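Local coordinates for tRNA delta(2)-isopentenylpyrophosphate transferase (Staphylococcus epidermidis ATCC 12228, PDB 3D3Q), which probably transfers a dimethylallyl group from dimethylallyl diphosphate onto adenine 37 of tRNAs that read codons beginning with uridine, at residues A[8-13]-A[96-101]; A[71-76]-A[236-241]; A[217-222]-A[268-273]. One frame throughout, in Å; residues are numbered along the deposited sequence.

In the fold
The segments of the three contacts share no helix or strand, and they show how chemistry follows place in the fold. Contact 1 lies in the core, where two neighbouring strands of the central parallel sheet combine backbone hydrogen bonds with aliphatic packing. Contact 2 is partly buried and joins two loops, 71-76 and 236-241, through a proline laid on an aromatic ring, with no hydrogen bond between them. Contact 3 pairs two helices, apolar inside, with a salt bridge on the more exposed side. Helix 226-235 lies by both: it ends at contact 2, and its Leu226 touches Met221 and Leu269 of contact 3. Contacts 1 and 3 lie on opposite sides of the chain's centre.

Contact 1. Residues A[8-13]-A[96-101]; sequences FLIVIV and GKVPII
Ile101 and Val11 are bridge partners on neighbouring parallel strands, and their side chains cross obliquely above one face of the sheet. The first torsion of Ile101 sets CG1 between its backbone N and carbonyl carbon (chi1 53°), which swings the branch over the adjoining strand. With the second torsion extended (chi2 -175°), Ile101 CD1 faces both methyls of Val11, 3.4 Å from Val11 CG1 and 3.3 Å from Val11 CG2, while Leu9 CD2 approaches the same CD1 at 3.9 Å from a side chain crossing at about a right angle. The other Leu9 branch, CD1, lies against Pro99 CB at 3.7 Å.

The other face carries Ile10 and Ile100, which run side by side and point the same way; Ile100 CG2 is 3.9 Å from Ile10 CB. Phe8 has CG anti to its backbone N (chi1 -174°), and its ring offers an edge, at CD2, to Val98 CG1 at 4.1 Å. Further along, Ile12 and Ile100 pack against helix 20-30, which begins at the end of the predicted P-loop.

Three backbone hydrogen bonds fix the register: Ile10 N to Pro99 O, Ile101 N to Ile10 O at 3.0 Å, and Ile12 N to Ile101 O. Ile10 therefore uses both its N-H and its carbonyl on the same neighbour, as a parallel ladder requires. The chemistry implies a division of labour: these N-H and carbonyl groups satisfy one another between the strands, while apolar side chains pack on both faces, against Ile89 of helix 78-94 on the Leu9 and Pro99 side and helix 20-30 on the Ile12 and Ile100 side.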
# COMPACT_ATOMS: atom_id res chain seq x y z
N PHE A 8 -13.91 -10.39 9.88
CA PHE A 8 -12.63 -9.82 10.28
C PHE A 8 -11.60 -10.00 9.17
O PHE A 8 -11.48 -11.09 8.60
CB PHE A 8 -12.11 -10.48 11.56
CG PHE A 8 -10.87 -9.84 12.11
CD1 PHE A 8 -10.90 -8.51 12.54
CD2 PHE A 8 -9.68 -10.53 12.19
CE1 PHE A 8 -9.75 -7.90 13.05
CE2 PHE A 8 -8.53 -9.93 12.69
CZ PHE A 8 -8.57 -8.60 13.12
N LEU A 9 -10.87 -8.93 8.87
CA LEU A 9 -9.84 -8.94 7.84
C LEU A 9 -8.63 -8.09 8.23
O LEU A 9 -8.80 -6.97 8.71
CB LEU A 9 -10.40 -8.38 6.54
CG LEU A 9 -9.41 -8.34 5.39
CD1 LEU A 9 -9.20 -9.73 4.83
CD2 LEU A 9 -9.94 -7.44 4.32
N ILE A 10 -7.41 -8.60 8.04
CA ILE A 10 -6.19 -7.83 8.34
C ILE A 10 -5.64 -7.33 7.02
O ILE A 10 -5.60 -8.08 6.05
CB ILE A 10 -5.04 -8.67 9.00
CG1 ILE A 10 -5.45 -9.22 10.37
CG2 ILE A 10 -3.82 -7.79 9.23
CD1 ILE A 10 -5.61 -8.15 11.41
N VAL A 11 -5.21 -6.08 6.98
CA VAL A 11 -4.63 -5.53 5.74
C VAL A 11 -3.28 -4.87 6.08
O VAL A 11 -3.21 -3.93 6.88
CB VAL A 11 -5.59 -4.49 5.06
CG1 VAL A 11 -5.09 -4.13 3.68
CG2 VAL A 11 -6.99 -5.04 4.97
N ILE A 12 -2.21 -5.36 5.46
CA ILE A 12 -0.86 -4.84 5.70
C ILE A 12 -0.25 -4.28 4.42
O ILE A 12 0.30 -5.02 3.60
CB ILE A 12 0.06 -5.95 6.26
CG1 ILE A 12 -0.60 -6.58 7.49
CG2 ILE A 12 1.40 -5.37 6.64
CD1 ILE A 12 0.12 -7.79 8.03
N VAL A 13 -0.35 -2.96 4.25
CA VAL A 13 0.19 -2.29 3.08
C VAL A 13 1.52 -1.66 3.42
O VAL A 13 1.82 -1.47 4.58
CB VAL A 13 -0.76 -1.19 2.57
CG1 VAL A 13 -2.08 -1.79 2.10
CG2 VAL A 13 -1.01 -0.18 3.67
N GLY A 96 -12.75 -21.22 9.48
CA GLY A 96 -12.30 -20.73 10.77
C GLY A 96 -10.90 -20.16 10.83
O GLY A 96 -10.20 -20.34 11.83
N LYS A 97 -10.48 -19.49 9.78
CA LYS A 97 -9.14 -18.90 9.76
C LYS A 97 -9.22 -17.37 9.65
O LYS A 97 -10.31 -16.79 9.58
CB LYS A 97 -8.32 -19.47 8.60
CG LYS A 97 -7.65 -20.81 8.90
CD LYS A 97 -6.98 -21.40 7.65
CE LYS A 97 -5.66 -22.16 7.98
NZ LYS A 97 -5.82 -23.28 8.98
N VAL A 98 -8.06 -16.73 9.63
CA VAL A 98 -8.00 -15.28 9.55
C VAL A 98 -7.51 -14.79 8.22
O VAL A 98 -6.32 -14.88 7.91
CB VAL A 98 -7.08 -14.71 10.62
CG1 VAL A 98 -7.03 -13.20 10.50
CG2 VAL A 98 -7.57 -15.13 11.99
N PRO A 99 -8.43 -14.25 7.40
CA PRO A 99 -8.07 -13.73 6.08
C PRO A 99 -7.15 -12.50 6.21
O PRO A 99 -7.50 -11.51 6.87
CB PRO A 99 -9.42 -13.40 5.47
CG PRO A 99 -10.19 -12.95 6.66
CD PRO A 99 -9.84 -13.97 7.71
N ILE A 100 -5.98 -12.57 5.57
CA ILE A 100 -4.98 -11.50 5.61
C ILE A 100 -4.54 -11.14 4.20
O ILE A 100 -4.16 -12.02 3.42
CB ILE A 100 -3.70 -11.97 6.36
CG1 ILE A 100 -4.07 -12.59 7.71
CG2 ILE A 100 -2.78 -10.81 6.57
CD1 ILE A 100 -3.02 -13.52 8.24
N ILE A 101 -4.61 -9.86 3.86
CA ILE A 101 -4.17 -9.44 2.55
C ILE A 101 -2.86 -8.65 2.71
O ILE A 101 -2.77 -7.70 3.49
CB ILE A 101 -5.23 -8.58 1.82
CG1 ILE A 101 -5.67 -7.43 2.70
CG2 ILE A 101 -6.42 -9.45 1.47
CD1 ILE A 101 -6.78 -6.62 2.11

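Contact 2. Residues A[71-76]-A[236-241]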
# COMPACT_ATOMS: atom_id res chain seq x y z
N PRO A 71 -1.06 -15.82 -16.99
CA PRO A 71 0.13 -15.72 -17.83
C PRO A 71 0.35 -14.22 -18.08
O PRO A 71 -0.56 -13.43 -17.88
CB PRO A 71 -0.28 -16.45 -19.09
CG PRO A 71 -1.71 -16.07 -19.21
CD PRO A 71 -2.22 -16.25 -17.79
N PRO A 72 1.55 -13.82 -18.52
CA PRO A 72 1.87 -12.41 -18.77
C PRO A 72 0.88 -11.64 -19.66
O PRO A 72 0.54 -10.49 -19.36
CB PRO A 72 3.26 -12.48 -19.37
CG PRO A 72 3.86 -13.65 -18.64
CD PRO A 72 2.74 -14.67 -18.72
N ASP A 73 0.42 -12.29 -20.73
CA ASP A 73 -0.52 -11.67 -21.68
C ASP A 73 -1.94 -11.54 -21.15
O ASP A 73 -2.82 -10.97 -21.81
CB ASP A 73 -0.53 -12.48 -22.99
CG ASP A 73 -0.96 -13.93 -22.78
OD1 ASP A 73 -2.14 -14.16 -22.38
OD2 ASP A 73 -0.14 -14.85 -23.02
N ALA A 74 -2.17 -12.08 -19.95
CA ALA A 74 -3.48 -12.01 -19.33
C ALA A 74 -3.75 -10.61 -18.83
O ALA A 74 -2.83 -9.81 -18.66
CB ALA A 74 -3.57 -13.01 -18.18
N SER A 75 -5.01 -10.30 -18.61
CA SER A 75 -5.38 -8.98 -18.14
C SER A 75 -5.80 -8.99 -16.68
O SER A 75 -6.35 -9.98 -16.18
CB SER A 75 -6.51 -8.43 -19.01
OG SER A 75 -7.01 -7.23 -18.46
N PHE A 76 -5.52 -7.89 -15.99
CA PHE A 76 -5.88 -7.79 -14.60
C PHE A 76 -6.39 -6.39 -14.31
O PHE A 76 -6.17 -5.47 -15.11
CB PHE A 76 -4.67 -8.11 -13.73
CG PHE A 76 -5.04 -8.61 -12.37
CD1 PHE A 76 -5.81 -9.76 -12.23
CD2 PHE A 76 -4.66 -7.91 -11.23
CE1 PHE A 76 -6.19 -10.22 -10.97
CE2 PHE A 76 -5.04 -8.36 -9.96
CZ PHE A 76 -5.81 -9.52 -9.83
N GLN A 236 9.80 -14.53 -25.27
CA GLN A 236 8.57 -15.30 -25.42
C GLN A 236 7.46 -14.44 -26.02
O GLN A 236 6.28 -14.79 -25.97
CB GLN A 236 8.14 -15.85 -24.07
CG GLN A 236 8.97 -17.03 -23.64
CD GLN A 236 8.83 -17.33 -22.16
OE1 GLN A 236 9.16 -16.49 -21.32
NE2 GLN A 236 8.34 -18.53 -21.84
N GLY A 237 7.85 -13.30 -26.58
CA GLY A 237 6.90 -12.40 -27.21
C GLY A 237 5.92 -11.72 -26.28
O GLY A 237 5.03 -11.01 -26.75
N PHE A 238 6.06 -11.93 -24.98
CA PHE A 238 5.15 -11.30 -24.03
C PHE A 238 5.25 -9.79 -23.99
O PHE A 238 4.68 -9.15 -23.13
CB PHE A 238 5.36 -11.86 -22.63
CG PHE A 238 4.84 -13.24 -22.45
CD1 PHE A 238 3.54 -13.55 -22.81
CD2 PHE A 238 5.62 -14.22 -21.87
CE1 PHE A 238 3.02 -14.83 -22.60
CE2 PHE A 238 5.12 -15.51 -21.65
CZ PHE A 238 3.82 -15.81 -22.02
N GLU A 239 6.00 -9.23 -24.93
CA GLU A 239 6.16 -7.79 -25.04
C GLU A 239 4.81 -7.22 -25.52
O GLU A 239 3.96 -7.98 -25.97
CB GLU A 239 7.25 -7.51 -26.06
CG GLU A 239 7.67 -6.07 -26.18
CD GLU A 239 8.68 -5.85 -27.30
OE1 GLU A 239 9.34 -6.84 -27.70
OE2 GLU A 239 8.83 -4.68 -27.75
N ALA A 240 4.62 -5.91 -25.43
CA ALA A 240 3.37 -5.29 -25.87
C ALA A 240 2.20 -5.55 -24.91
O ALA A 240 1.09 -5.02 -25.09
CB ALA A 240 3.02 -5.78 -27.28
N SER A 241 2.46 -6.36 -23.89
CA SER A 241 1.46 -6.71 -22.88
C SER A 241 1.42 -5.68 -21.75
O SER A 241 2.41 -4.99 -21.49
CB SER A 241 1.78 -8.08 -22.29
OG SER A 241 1.93 -9.04 -23.30
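A type I beta turn, Pro71 to Ala74, presents Pro72 and Asp73 to Phe238, which stands just beyond the C-terminal end of helix 226-235. That helix closes in a Schellman motif: Gly237, with positive phi, is the C-prime residue, and Phe238 N and Gly237 N turn back to Leu233 O and Val234 O.

Pro72 lies over one face of the Phe238 ring. Its CB is 3.7 Å from the ring centroid and 18° off the ring normal, a CH-pi contact. The rest of the pyrrolidine follows the same face: CG stands 3.7 Å from Phe238 CD2, and CD the same distance from CZ. On the opposite face, offset toward the rim, is the backbone O of Gln236. Asp73 approaches from the edge instead. Its first torsion sets CG between its backbone N and carbonyl carbon (chi1 60°), 4.1 Å from Phe238 CE1. OD2 lies in the ring plane, 3.2 Å from that CE1, with the carboxylate turned 40° from the ring; a negative oxygen would suit the slightly positive C-H rim there.

Ser241 adds looser contacts, its CB 4.0 Å from Pro72 O and its OG 3.9 Å from Asp73 CA. The Pro72 carbonyl accepts a hydrogen bond from Ser243 OG, and Leu233 touches both Pro72 and Phe238, which ties the turn to the helix end.

Within the turn, Ala74 N bonds to Pro71 O. Proline at the second position of a type I turn, where its restricted phi fits, is a classic placement, and here its C-H groups also lie over an aromatic face beyond a Schellman-capped helix.

Contact 3. Residues A[217-222]-A[268-273]; sequences RVDIML and KLKQHS
Lys270 and Val218 mark the closest backbone approach of two helices, and the lysine chain crosses the valine obliquely on its way to Asp219. CB itself stays more than 4.2 Å from the side chains of the other helix. The first torsion puts CG anti to the carbonyl carbon (chi1 -59°), directly against the valine: Lys270 CG is 3.6 Å from Val218 CG1 and 3.7 Å from Val218 CB. Beyond CG the chain is extended, and CD, as distant from those side chains as CB, serves to carry it on to CE. CE then lies 4.1 Å from Val218 CG1 and 3.2 Å from Asp219 OD1. At the tip, NZ forms a salt bridge with that same OD1 at 2.7 Å, meeting it on the syn side, 20° out of the carboxylate plane.

Deeper in, Leu269 CD2 packs on Val218 CG1 at 3.7 Å. Ser273 OG turns back to its own helix and bonds to Leu269 O. At the far end, Arg217 touches Thr16 of the P-loop, a residue thought to bind ATP and substrate.

Methylenes of the lysine thus serve as apolar surface for a buried valine while its charge is matched by an exposed aspartate, so one side chain joins the apolar interior of the helix pair to its solvent-facing side.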
# COMPACT_ATOMS: atom_id res chain seq x y z
N ARG A 217 17.32 -1.69 -3.43
CA ARG A 217 16.57 -2.86 -3.84
C ARG A 217 16.66 -3.05 -5.35
O ARG A 217 16.55 -4.16 -5.86
CB ARG A 217 15.11 -2.73 -3.41
CG ARG A 217 14.23 -3.86 -3.86
CD ARG A 217 12.84 -3.63 -3.31
NE ARG A 217 12.27 -2.31 -3.65
CZ ARG A 217 11.74 -2.00 -4.83
NH1 ARG A 217 11.25 -0.77 -5.04
NH2 ARG A 217 11.69 -2.90 -5.80
N VAL A 218 16.86 -1.95 -6.06
CA VAL A 218 16.97 -2.01 -7.50
C VAL A 218 18.33 -2.63 -7.81
O VAL A 218 18.46 -3.41 -8.75
CB VAL A 218 16.83 -0.60 -8.15
CG1 VAL A 218 17.02 -0.69 -9.65
CG2 VAL A 218 15.45 -0.03 -7.86
N ASP A 219 19.33 -2.30 -7.00
CA ASP A 219 20.67 -2.85 -7.21
C ASP A 219 20.64 -4.35 -7.03
O ASP A 219 21.22 -5.09 -7.82
CB ASP A 219 21.69 -2.25 -6.23
CG ASP A 219 21.99 -0.79 -6.52
OD1 ASP A 219 21.79 -0.35 -7.68
OD2 ASP A 219 22.45 -0.08 -5.59
N ILE A 220 19.95 -4.81 -5.99
CA ILE A 220 19.87 -6.24 -5.72
C ILE A 220 19.16 -6.98 -6.84
O ILE A 220 19.60 -8.05 -7.27
CB ILE A 220 19.13 -6.51 -4.41
CG1 ILE A 220 19.77 -5.70 -3.28
CG2 ILE A 220 19.19 -7.99 -4.09
CD1 ILE A 220 19.02 -5.80 -1.97
N MSE A 221 18.04 -6.43 -7.32
CA MSE A 221 17.29 -7.07 -8.40
C MSE A 221 18.18 -7.29 -9.62
O MSE A 221 18.18 -8.37 -10.20
CB MSE A 221 16.09 -6.22 -8.82
CG MSE A 221 15.10 -5.90 -7.72
SE MSE A 221 13.38 -5.31 -8.46
CE MSE A 221 13.95 -3.78 -9.52
N LEU A 222 18.92 -6.25 -10.01
CA LEU A 222 19.82 -6.35 -11.16
C LEU A 222 20.81 -7.45 -10.86
O LEU A 222 21.15 -8.25 -11.73
CB LEU A 222 20.56 -5.03 -11.39
CG LEU A 222 19.87 -3.92 -12.20
CD1 LEU A 222 19.65 -4.36 -13.63
CD2 LEU A 222 18.55 -3.58 -11.56
N LYS A 268 16.69 5.54 -14.63
CA LYS A 268 15.26 5.78 -14.74
C LYS A 268 14.44 4.75 -13.96
O LYS A 268 13.35 5.05 -13.47
CB LYS A 268 14.84 5.79 -16.21
CG LYS A 268 15.44 6.95 -17.00
CD LYS A 268 14.81 7.11 -18.37
CE LYS A 268 15.01 5.87 -19.25
NZ LYS A 268 14.46 6.02 -20.64
N LEU A 269 14.97 3.54 -13.84
CA LEU A 269 14.30 2.48 -13.10
C LEU A 269 14.23 2.81 -11.60
O LEU A 269 13.20 2.60 -10.96
CB LEU A 269 15.02 1.14 -13.33
CG LEU A 269 14.63 -0.06 -12.47
CD1 LEU A 269 13.14 -0.31 -12.57
CD2 LEU A 269 15.40 -1.29 -12.93
N LYS A 270 15.32 3.32 -11.04
CA LYS A 270 15.34 3.68 -9.62
C LYS A 270 14.49 4.92 -9.38
O LYS A 270 13.97 5.12 -8.29
CB LYS A 270 16.77 3.95 -9.15
CG LYS A 270 17.74 2.78 -9.32
CD LYS A 270 19.13 3.13 -8.79
CE LYS A 270 20.11 2.00 -9.02
NZ LYS A 270 21.36 2.25 -8.28
N GLN A 271 14.37 5.76 -10.41
CA GLN A 271 13.57 6.96 -10.27
C GLN A 271 12.09 6.58 -10.25
O GLN A 271 11.41 6.82 -9.26
CB GLN A 271 13.86 7.93 -11.43
CG GLN A 271 13.41 9.34 -11.13
CD GLN A 271 13.22 10.19 -12.37
OE1 GLN A 271 12.99 11.40 -12.27
NE2 GLN A 271 13.30 9.56 -13.55
N HIS A 272 11.60 5.97 -11.33
CA HIS A 272 10.19 5.54 -11.39
C HIS A 272 9.82 4.79 -10.12
O HIS A 272 8.68 4.83 -9.68
CB HIS A 272 9.94 4.59 -12.57
CG HIS A 272 10.02 5.24 -13.92
ND1 HIS A 272 11.15 5.87 -14.39
CD2 HIS A 272 9.10 5.33 -14.91
CE1 HIS A 272 10.93 6.32 -15.61
NE2 HIS A 272 9.69 6.00 -15.95
N SER A 273 10.79 4.07 -9.55
CA SER A 273 10.54 3.31 -8.35
C SER A 273 10.37 4.24 -7.18
O SER A 273 9.53 4.02 -6.31
CB SER A 273 11.67 2.32 -8.09
OG SER A 273 11.72 1.30 -9.07